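PDB 6N39: dephospho-CoA kinase from Mycobacterium paratuberculosis, which probably phosphorylates the 3'-hydroxyl group of dephospho-CoA with ATP, the last step of coenzyme A biosynthesis. Local coordinates for residues 168-171 with 172-175; 231-234 with 235-239; 276-279 with 280-283; 351-354 with 355-359. One frame throughout, in Å; residues are numbered along the deposited sequence.

Contact 1 of 4, residues 168-171 with 172-175; sequences ASDE and QRRA
Ser169 reaches forward and Gln172 back, each to the other's N, by their first torsions: Ser169 OG lies between its own N and carbonyl carbon (chi1 72°), while Gln172 sends CG anti to its carbonyl carbon and stays extended to the amide. The hydroxyl oxygen can then accept from Gln172 N, Ser169 OG to Gln172 N being 3.1 Å, and Gln172 OE1 receives Ser169 N at 3.0 Å. These reciprocal bonds make a capping box at the start of helix 170-176. Serine suits the N-cap because its short side chain brings an acceptor to an amide of the first turn, and glutamine is long enough to return the bond. Arg173, extended from CG to NE, runs back past the cap; its NH1 forms a salt bridge with Asp170 OD1 at 3.0 Å, the nitrogen approaching from above the carboxylate plane, with the two flat groups turned 71° apart. Over one face of the guanidinium lies Ala168 O. This buried arginine also packs on Val124 and Trp180, and its side chain touches the probable P-loop. Arg174 points elsewhere, pairing with Glu227 and lying against Trp180 in a cation-pi contact. Arg174 N bonds to Asp170 O at 2.8 Å.

Contact 2 of 4, residues 231-234 with 235-239; sequences QAQR and IVNRL
The amides of Gln233 and Asn237, one helical turn apart, meet with their planes turned 44° against each other. Gln233 NE2 donates to Asn237 OD1 over 3.0 Å; the acceptor lies in the plane of the glutamine amide, whereas the donor stands well above the carbonyl plane of the asparagine, off its lone pairs. With an N-H...O angle of 138° the bond is bent. Gln233 gets there by folding at chi2 (59°), which turns its amide along the helix toward Asn237; two uncharged polar side chains suit this outward side. The guanidinium of Arg234 has Gln231 N over one face, and its NH1 is held by Ala175 O. Arg238 is gripped by Asp178 and Phe132 O of the kinase part, which both arginines thus reach, and by Tyr294 of its own domain. Of the backbone bonds the shortest runs from Val236 N to Ala232 O at 2.8 Å. The branched residues pack close to the backbone: Val236 CG2 lies 3.2 Å from Ala232 O, and Ile235 CG1 3.3 Å from Gln231 O. On its apolar side helix 228-243 covers the mixed sheet, Ile235 and Leu239 resting on strands 270-276 and 339-345 and Val236 on strand 249-253.

Contact 3 of 4, residues 276-279 with 280-283; sequences VESL and AAAD
A capped helix start, with an apolar contact beside it, joins Val276 and Ser278 to Ala281 and Ala282 where strand 270-276 of the mixed sheet turns into helix 279-284. Ser278 OG accepts from Ala281 N at 3.1 Å, along a nearly straight N-H...O line of 166°. Its chi1 of 71° swings the hydroxyl oxygen forward onto the first turn, a reach that serine makes easily with a single methylene. The same residue's carbonyl begins the regular helical bonding, with Ala282 N 3.2 Å from Ser278 O. Next along, Asp283 N donates to Leu279 O over 2.9 Å. Below the cap, Val276 faces the helix: its CG2 comes within 4.1 Å of Ala282 CB, and its CB within 4.3 Å of Ala281 CB. Alanine suits both places, since a methyl group lets the turn settle close to the end of the strand, while the branched valine fits a strand that also packs on Ile343. Leu279 directs its side chain to Val345 and Trp348, and the Asp283 carboxylate is taken by Arg328 and Arg296. Ser278 is thus a classic serine N-cap, its side chain bonding the amide three residues on, here at the strand-to-helix turn of the UPF0157 (GrpB-like) domain.

Contact 4 of 4, residues 351-354 with 355-359; sequences QQFA and LLFVD
Phe353 and Phe357, set one turn apart on helix 349-363 of the UPF0157 domain, form an offset edge-to-face pair: the edge of Phe357 is directed at the face of Phe353, with ring centroids 5.6 Å apart and planes at 62°. Four-residue spacing puts both on one side of the helix, and CG anti to the backbone N brings the rings together. Phe357 N also donates to Phe353 O at 2.8 Å. Gln352 O is shared: it takes Leu356 N at 2.9 Å in its carbonyl plane, and Leu355 N only weakly. Gln351 O is taken by the side-chain amide of Gln273. One bond between them and residues around them satisfy the buried glutamine side chains. Gln352 NE2 gives a straight bond of 2.9 Å to a lone pair of Gln351 OE1, which Gly347 N also reaches, while Gln351 NE2 goes to Thr275 and Gln352 OE1 to Thr312. Glutamine suits this place because its amide both gives and accepts. Leucines serve the apolar sides, Leu355 packing on strand 249-253 and Leu356 on helix 386-411. At the ring edge Phe353 CD1 stands 4.4 Å from Leu356 CD2. The rings come closest at Phe353 CZ and Phe357 CD1, 3.8 Å.

Overall arrangement
The four contacts follow one another along the chain. Contact 1 belongs to the kinase part, on helix 170-176 beside the five-stranded parallel sheet; contacts 2, 3 and 4 lie in the UPF0157 region around the four-stranded mixed sheet. Contacts 1 and 2 have centres about 16 Å apart and touch through Ala175 and Arg234, so helix 228-243 directly links the two parts, in keeping with the C-terminal domain's role in proper folding of the enzyme. Contact 3 extends from strand 270-276, on which helices 228-243 and 349-363 also pack; its centre is about 20 Å from that of contact 2 and 19 Å from that of contact 4. Contacts 1 and 3 lie farthest apart, about 36 Å between centres.

Contact 1 of 4, residues 168-171 with 172-175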
loop_
_atom_site.group_PDB
_atom_site.type_symbol
_atom_site.label_atom_id
_atom_site.label_comp_id
_atom_site.label_asym_id
_atom_site.label_seq_id
_atom_site.Cartn_x
_atom_site.Cartn_y
_atom_site.Cartn_z
ATOM N N ALA A 168 10.456 3.867 16.411
ATOM C CA ALA A 168 10.859 4.202 15.055
ATOM C C ALA A 168 11.024 5.708 14.895
ATOM O O ALA A 168 10.414 6.503 15.615
ATOM C CB ALA A 168 9.824 3.682 14.058
ATOM N N SER A 169 11.867 6.098 13.944
ATOM C CA SER A 169 12.013 7.505 13.604
ATOM C C SER A 169 10.848 7.968 12.729
ATOM O O SER A 169 10.127 7.166 12.125
ATOM C CB SER A 169 13.335 7.749 12.877
ATOM O OG SER A 169 13.287 7.230 11.553
ATOM N N ASP A 170 10.663 9.290 12.671
ATOM C CA ASP A 170 9.665 9.857 11.768
ATOM C C ASP A 170 9.994 9.550 10.314
ATOM O O ASP A 170 9.094 9.470 9.478
ATOM C CB ASP A 170 9.562 11.371 11.975
ATOM C CG ASP A 170 8.540 11.754 13.040
ATOM O OD1 ASP A 170 7.752 10.880 13.465
ATOM O OD2 ASP A 170 8.520 12.937 13.448
ATOM N N GLU A 171 11.275 9.384 9.994
ATOM C CA GLU A 171 11.668 9.072 8.626
ATOM C C GLU A 171 11.214 7.669 8.228
ATOM O O GLU A 171 10.697 7.455 7.116
ATOM C CB GLU A 171 13.182 9.226 8.505
ATOM C CG GLU A 171 13.773 8.843 7.169
ATOM C CD GLU A 171 15.274 9.099 7.119
ATOM O OE1 GLU A 171 15.749 10.031 7.807
ATOM O OE2 GLU A 171 15.980 8.363 6.401
ATOM N N GLN A 172 11.375 6.706 9.136
ATOM C CA GLN A 172 10.897 5.356 8.872
ATOM C C GLN A 172 9.379 5.330 8.775
ATOM O O GLN A 172 8.817 4.656 7.902
ATOM C CB GLN A 172 11.393 4.407 9.962
ATOM C CG GLN A 172 12.887 4.354 10.066
ATOM C CD GLN A 172 13.355 3.575 11.272
ATOM O OE1 GLN A 172 12.856 3.756 12.383
ATOM N NE2 GLN A 172 14.314 2.696 11.058
ATOM N N ARG A 173 8.698 6.065 9.655
ATOM C CA ARG A 173 7.248 6.170 9.540
ATOM C C ARG A 173 6.853 6.741 8.186
ATOM O O ARG A 173 6.001 6.181 7.488
ATOM C CB ARG A 173 6.678 7.041 10.663
ATOM C CG ARG A 173 6.851 6.469 12.062
ATOM C CD ARG A 173 6.317 7.430 13.123
ATOM N NE ARG A 173 6.505 6.864 14.455
ATOM C CZ ARG A 173 7.379 7.307 15.350
ATOM N NH1 ARG A 173 8.144 8.357 15.079
ATOM N NH2 ARG A 173 7.485 6.694 16.521
ATOM N N ARG A 174 7.465 7.866 7.804
ATOM C CA ARG A 174 7.096 8.533 6.561
ATOM C C ARG A 174 7.244 7.586 5.382
ATOM O O ARG A 174 6.416 7.588 4.465
ATOM C CB ARG A 174 7.962 9.777 6.359
ATOM C CG ARG A 174 7.597 10.601 5.144
ATOM C CD ARG A 174 6.181 11.062 5.302
ATOM N NE ARG A 174 5.609 11.690 4.116
ATOM C CZ ARG A 174 4.837 11.061 3.234
ATOM N NH1 ARG A 174 4.555 9.770 3.383
ATOM N NH2 ARG A 174 4.347 11.734 2.202
ATOM N N ALA A 175 8.276 6.737 5.414
ATOM C CA ALA A 175 8.499 5.818 4.302
ATOM C C ALA A 175 7.302 4.897 4.051
ATOM O O ALA A 175 7.069 4.492 2.907
ATOM C CB ALA A 175 9.780 5.005 4.552
#

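Contact 2 of 4, residues 231-234 with 235-239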
loop_
_atom_site.group_PDB
_atom_site.type_symbol
_atom_site.label_atom_id
_atom_site.label_comp_id
_atom_site.label_asym_id
_atom_site.label_seq_id
_atom_site.Cartn_x
_atom_site.Cartn_y
_atom_site.Cartn_z
ATOM N N GLN A 231 6.292 6.081 -3.054
ATOM C CA GLN A 231 4.937 5.575 -3.278
ATOM C C GLN A 231 4.976 4.227 -3.983
ATOM O O GLN A 231 4.230 3.294 -3.630
ATOM C CB GLN A 231 4.106 6.587 -4.087
ATOM C CG GLN A 231 3.922 7.955 -3.373
ATOM C CD GLN A 231 3.290 9.031 -4.273
ATOM O OE1 GLN A 231 2.963 8.785 -5.435
ATOM N NE2 GLN A 231 3.128 10.225 -3.728
ATOM N N ALA A 232 5.856 4.098 -4.982
ATOM C CA ALA A 232 5.912 2.849 -5.730
ATOM C C ALA A 232 6.420 1.709 -4.854
ATOM O O ALA A 232 5.970 0.570 -4.999
ATOM C CB ALA A 232 6.789 3.006 -6.976
ATOM N N GLN A 233 7.366 1.985 -3.958
ATOM C CA GLN A 233 7.848 0.911 -3.087
ATOM C C GLN A 233 6.732 0.428 -2.170
ATOM O O GLN A 233 6.578 -0.784 -1.948
ATOM C CB GLN A 233 9.055 1.370 -2.264
ATOM C CG GLN A 233 9.786 0.220 -1.544
ATOM C CD GLN A 233 10.307 -0.839 -2.526
ATOM O OE1 GLN A 233 11.173 -0.557 -3.355
ATOM N NE2 GLN A 233 9.774 -2.059 -2.433
ATOM N N ARG A 234 5.921 1.358 -1.646
ATOM C CA ARG A 234 4.788 0.918 -0.830
ATOM C C ARG A 234 3.870 0.015 -1.637
ATOM O O ARG A 234 3.423 -1.034 -1.144
ATOM C CB ARG A 234 4.006 2.112 -0.276
ATOM C CG ARG A 234 4.805 2.898 0.722
ATOM C CD ARG A 234 3.940 3.891 1.459
ATOM N NE ARG A 234 3.596 5.044 0.655
ATOM C CZ ARG A 234 4.301 6.172 0.619
ATOM N NH1 ARG A 234 5.404 6.304 1.342
ATOM N NH2 ARG A 234 3.892 7.183 -0.134
ATOM N N ILE A 235 3.626 0.382 -2.902
ATOM C CA ILE A 235 2.712 -0.398 -3.736
ATOM C C ILE A 235 3.305 -1.778 -4.055
ATOM O O ILE A 235 2.620 -2.803 -3.967
ATOM C CB ILE A 235 2.370 0.387 -5.017
ATOM C CG1 ILE A 235 1.593 1.662 -4.671
ATOM C CG2 ILE A 235 1.600 -0.504 -5.995
ATOM C CD1 ILE A 235 1.588 2.742 -5.806
ATOM N N VAL A 236 4.576 -1.810 -4.454
ATOM C CA VAL A 236 5.264 -3.060 -4.770
ATOM C C VAL A 236 5.194 -4.016 -3.587
ATOM O O VAL A 236 4.872 -5.198 -3.749
ATOM C CB VAL A 236 6.727 -2.786 -5.176
ATOM C CG1 VAL A 236 7.552 -4.096 -5.139
ATOM C CG2 VAL A 236 6.801 -2.132 -6.570
ATOM N N ASN A 237 5.497 -3.520 -2.377
ATOM C CA ASN A 237 5.449 -4.384 -1.200
ATOM C C ASN A 237 4.040 -4.909 -0.967
ATOM O O ASN A 237 3.844 -6.103 -0.686
ATOM C CB ASN A 237 5.941 -3.627 0.041
ATOM C CG ASN A 237 7.436 -3.360 0.013
ATOM O OD1 ASN A 237 8.169 -3.941 -0.789
ATOM N ND2 ASN A 237 7.900 -2.479 0.902
ATOM N N ARG A 238 3.044 -4.013 -1.058
ATOM C CA ARG A 238 1.649 -4.397 -0.843
ATOM C C ARG A 238 1.213 -5.484 -1.824
ATOM O O ARG A 238 0.516 -6.441 -1.451
ATOM C CB ARG A 238 0.757 -3.154 -0.979
ATOM C CG ARG A 238 -0.742 -3.422 -0.904
ATOM C CD ARG A 238 -1.577 -2.112 -1.111
ATOM N NE ARG A 238 -1.170 -1.066 -0.166
ATOM C CZ ARG A 238 -0.887 0.195 -0.495
ATOM N NH1 ARG A 238 -1.030 0.624 -1.759
ATOM N NH2 ARG A 238 -0.485 1.038 0.453
ATOM N N LEU A 239 1.635 -5.366 -3.076
ATOM C CA LEU A 239 1.228 -6.330 -4.088
ATOM C C LEU A 239 1.986 -7.651 -3.937
ATOM O O LEU A 239 1.410 -8.719 -4.165
ATOM C CB LEU A 239 1.430 -5.744 -5.490
ATOM C CG LEU A 239 0.580 -4.524 -5.900
ATOM C CD1 LEU A 239 1.057 -3.922 -7.256
ATOM C CD2 LEU A 239 -0.880 -4.896 -5.994
#

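Contact 3 of 4, residues 276-279 with 280-283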
loop_
_atom_site.group_PDB
_atom_site.type_symbol
_atom_site.label_atom_id
_atom_site.label_comp_id
_atom_site.label_asym_id
_atom_site.label_seq_id
_atom_site.Cartn_x
_atom_site.Cartn_y
_atom_site.Cartn_z
ATOM N N VAL A 276 3.547 -13.236 -13.617
ATOM C CA VAL A 276 2.990 -14.500 -13.137
ATOM C C VAL A 276 3.421 -15.606 -14.085
ATOM O O VAL A 276 4.005 -15.358 -15.139
ATOM C CB VAL A 276 1.448 -14.469 -13.008
ATOM C CG1 VAL A 276 1.021 -13.404 -11.990
ATOM C CG2 VAL A 276 0.791 -14.191 -14.384
ATOM N N GLU A 277 3.113 -16.847 -13.707
ATOM C CA GLU A 277 3.558 -17.955 -14.539
ATOM C C GLU A 277 2.553 -18.339 -15.621
ATOM O O GLU A 277 2.939 -19.035 -16.564
ATOM C CB GLU A 277 3.891 -19.171 -13.674
ATOM C CG GLU A 277 2.746 -20.094 -13.397
ATOM C CD GLU A 277 3.158 -21.282 -12.542
ATOM O OE1 GLU A 277 2.294 -21.811 -11.806
ATOM O OE2 GLU A 277 4.346 -21.678 -12.600
ATOM N N SER A 278 1.302 -17.879 -15.532
ATOM C CA SER A 278 0.248 -18.241 -16.479
ATOM C C SER A 278 -0.927 -17.287 -16.293
ATOM O O SER A 278 -1.030 -16.596 -15.277
ATOM C CB SER A 278 -0.230 -19.679 -16.256
ATOM O OG SER A 278 -0.961 -19.699 -15.035
ATOM N N LEU A 279 -1.846 -17.291 -17.263
ATOM C CA LEU A 279 -3.055 -16.486 -17.097
ATOM C C LEU A 279 -3.993 -17.084 -16.043
ATOM O O LEU A 279 -4.732 -16.339 -15.391
ATOM C CB LEU A 279 -3.779 -16.321 -18.440
ATOM C CG LEU A 279 -3.099 -15.462 -19.523
ATOM C CD1 LEU A 279 -3.832 -15.539 -20.842
ATOM C CD2 LEU A 279 -2.985 -14.011 -19.072
ATOM N N ALA A 280 -3.971 -18.409 -15.844
ATOM C CA ALA A 280 -4.746 -19.009 -14.753
ATOM C C ALA A 280 -4.334 -18.445 -13.387
ATOM O O ALA A 280 -5.185 -18.145 -12.537
ATOM C CB ALA A 280 -4.577 -20.534 -14.768
ATOM N N ALA A 281 -3.028 -18.293 -13.158
ATOM C CA ALA A 281 -2.556 -17.688 -11.912
ATOM C C ALA A 281 -3.015 -16.233 -11.786
ATOM O O ALA A 281 -3.460 -15.786 -10.707
ATOM C CB ALA A 281 -1.029 -17.793 -11.850
ATOM N N ALA A 282 -2.913 -15.475 -12.882
ATOM C CA ALA A 282 -3.448 -14.120 -12.890
ATOM C C ALA A 282 -4.912 -14.113 -12.468
ATOM O O ALA A 282 -5.344 -13.259 -11.685
ATOM C CB ALA A 282 -3.292 -13.492 -14.278
ATOM N N ASP A 283 -5.687 -15.076 -12.956
ATOM C CA ASP A 283 -7.106 -15.087 -12.625
ATOM C C ASP A 283 -7.328 -15.459 -11.163
ATOM O O ASP A 283 -8.315 -15.023 -10.555
ATOM C CB ASP A 283 -7.858 -16.036 -13.572
ATOM C CG ASP A 283 -8.077 -15.414 -14.961
ATOM O OD1 ASP A 283 -8.010 -14.171 -15.084
ATOM O OD2 ASP A 283 -8.335 -16.149 -15.927
#

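Contact 4 of 4, residues 351-354 with 355-359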
loop_
_atom_site.group_PDB
_atom_site.type_symbol
_atom_site.label_atom_id
_atom_site.label_comp_id
_atom_site.label_asym_id
_atom_site.label_seq_id
_atom_site.Cartn_x
_atom_site.Cartn_y
_atom_site.Cartn_z
ATOM N N GLN A 351 5.282 -8.692 -21.178
ATOM C CA GLN A 351 6.027 -8.787 -19.916
ATOM C C GLN A 351 7.474 -8.331 -20.078
ATOM O O GLN A 351 8.027 -7.637 -19.212
ATOM C CB GLN A 351 5.960 -10.238 -19.417
ATOM C CG GLN A 351 6.509 -10.494 -18.000
ATOM C CD GLN A 351 8.001 -10.805 -18.002
ATOM O OE1 GLN A 351 8.547 -11.267 -19.009
ATOM N NE2 GLN A 351 8.661 -10.569 -16.870
ATOM N N GLN A 352 8.114 -8.714 -21.181
ATOM C CA GLN A 352 9.507 -8.316 -21.384
ATOM C C GLN A 352 9.607 -6.833 -21.722
ATOM O O GLN A 352 10.457 -6.117 -21.177
ATOM C CB GLN A 352 10.115 -9.172 -22.492
ATOM C CG GLN A 352 10.077 -10.663 -22.167
ATOM C CD GLN A 352 11.336 -11.103 -21.478
ATOM O OE1 GLN A 352 12.415 -11.019 -22.060
ATOM N NE2 GLN A 352 11.221 -11.557 -20.220
ATOM N N PHE A 353 8.717 -6.356 -22.594
ATOM C CA PHE A 353 8.782 -4.978 -23.060
ATOM C C PHE A 353 8.550 -3.983 -21.927
ATOM O O PHE A 353 9.169 -2.913 -21.913
ATOM C CB PHE A 353 7.762 -4.756 -24.186
ATOM C CG PHE A 353 7.854 -3.395 -24.805
ATOM C CD1 PHE A 353 9.095 -2.895 -25.220
ATOM C CD2 PHE A 353 6.716 -2.607 -24.966
ATOM C CE1 PHE A 353 9.200 -1.634 -25.787
ATOM C CE2 PHE A 353 6.809 -1.352 -25.553
ATOM C CZ PHE A 353 8.054 -0.858 -25.963
ATOM N N ALA A 354 7.660 -4.299 -20.974
ATOM C CA ALA A 354 7.420 -3.351 -19.880
ATOM C C ALA A 354 8.698 -3.076 -19.081
ATOM O O ALA A 354 8.937 -1.940 -18.636
ATOM C CB ALA A 354 6.305 -3.867 -18.958
ATOM N N LEU A 355 9.531 -4.101 -18.886
ATOM C CA LEU A 355 10.806 -3.927 -18.183
ATOM C C LEU A 355 11.851 -3.251 -19.080
ATOM O O LEU A 355 12.596 -2.333 -18.650
ATOM C CB LEU A 355 11.297 -5.302 -17.703
ATOM C CG LEU A 355 10.357 -6.094 -16.769
ATOM C CD1 LEU A 355 10.885 -7.484 -16.486
ATOM C CD2 LEU A 355 10.134 -5.368 -15.430
ATOM N N LEU A 356 11.891 -3.686 -20.346
ATOM C CA LEU A 356 12.871 -3.149 -21.285
ATOM C C LEU A 356 12.671 -1.650 -21.493
ATOM O O LEU A 356 13.642 -0.906 -21.611
ATOM C CB LEU A 356 12.774 -3.890 -22.623
ATOM C CG LEU A 356 13.565 -3.296 -23.798
ATOM C CD1 LEU A 356 15.065 -3.231 -23.478
ATOM C CD2 LEU A 356 13.344 -4.076 -25.127
ATOM N N PHE A 357 11.420 -1.205 -21.596
ATOM C CA PHE A 357 11.121 0.192 -21.916
ATOM C C PHE A 357 11.746 1.126 -20.894
ATOM O O PHE A 357 12.374 2.135 -21.255
ATOM C CB PHE A 357 9.592 0.350 -21.983
ATOM C CG PHE A 357 9.100 1.687 -22.487
ATOM C CD1 PHE A 357 9.202 2.034 -23.821
ATOM C CD2 PHE A 357 8.474 2.566 -21.620
ATOM C CE1 PHE A 357 8.719 3.253 -24.280
ATOM C CE2 PHE A 357 7.975 3.772 -22.071
ATOM C CZ PHE A 357 8.103 4.117 -23.405
ATOM N N VAL A 358 11.636 0.768 -19.609
ATOM C CA VAL A 358 12.277 1.557 -18.556
ATOM C C VAL A 358 13.789 1.573 -18.733
ATOM O O VAL A 358 14.423 2.641 -18.682
ATOM C CB VAL A 358 11.893 1.020 -17.166
ATOM C CG1 VAL A 358 12.639 1.795 -16.091
ATOM C CG2 VAL A 358 10.393 1.125 -16.965
ATOM N N ASP A 359 14.406 0.392 -18.902
ATOM C CA ASP A 359 15.876 0.390 -18.983
ATOM C C ASP A 359 16.372 1.148 -20.220
ATOM O O ASP A 359 17.363 1.901 -20.163
ATOM C CB ASP A 359 16.405 -1.042 -18.985
ATOM C CG ASP A 359 16.339 -1.678 -17.613
ATOM O OD1 ASP A 359 16.325 -0.917 -16.634
ATOM O OD2 ASP A 359 16.297 -2.919 -17.505
#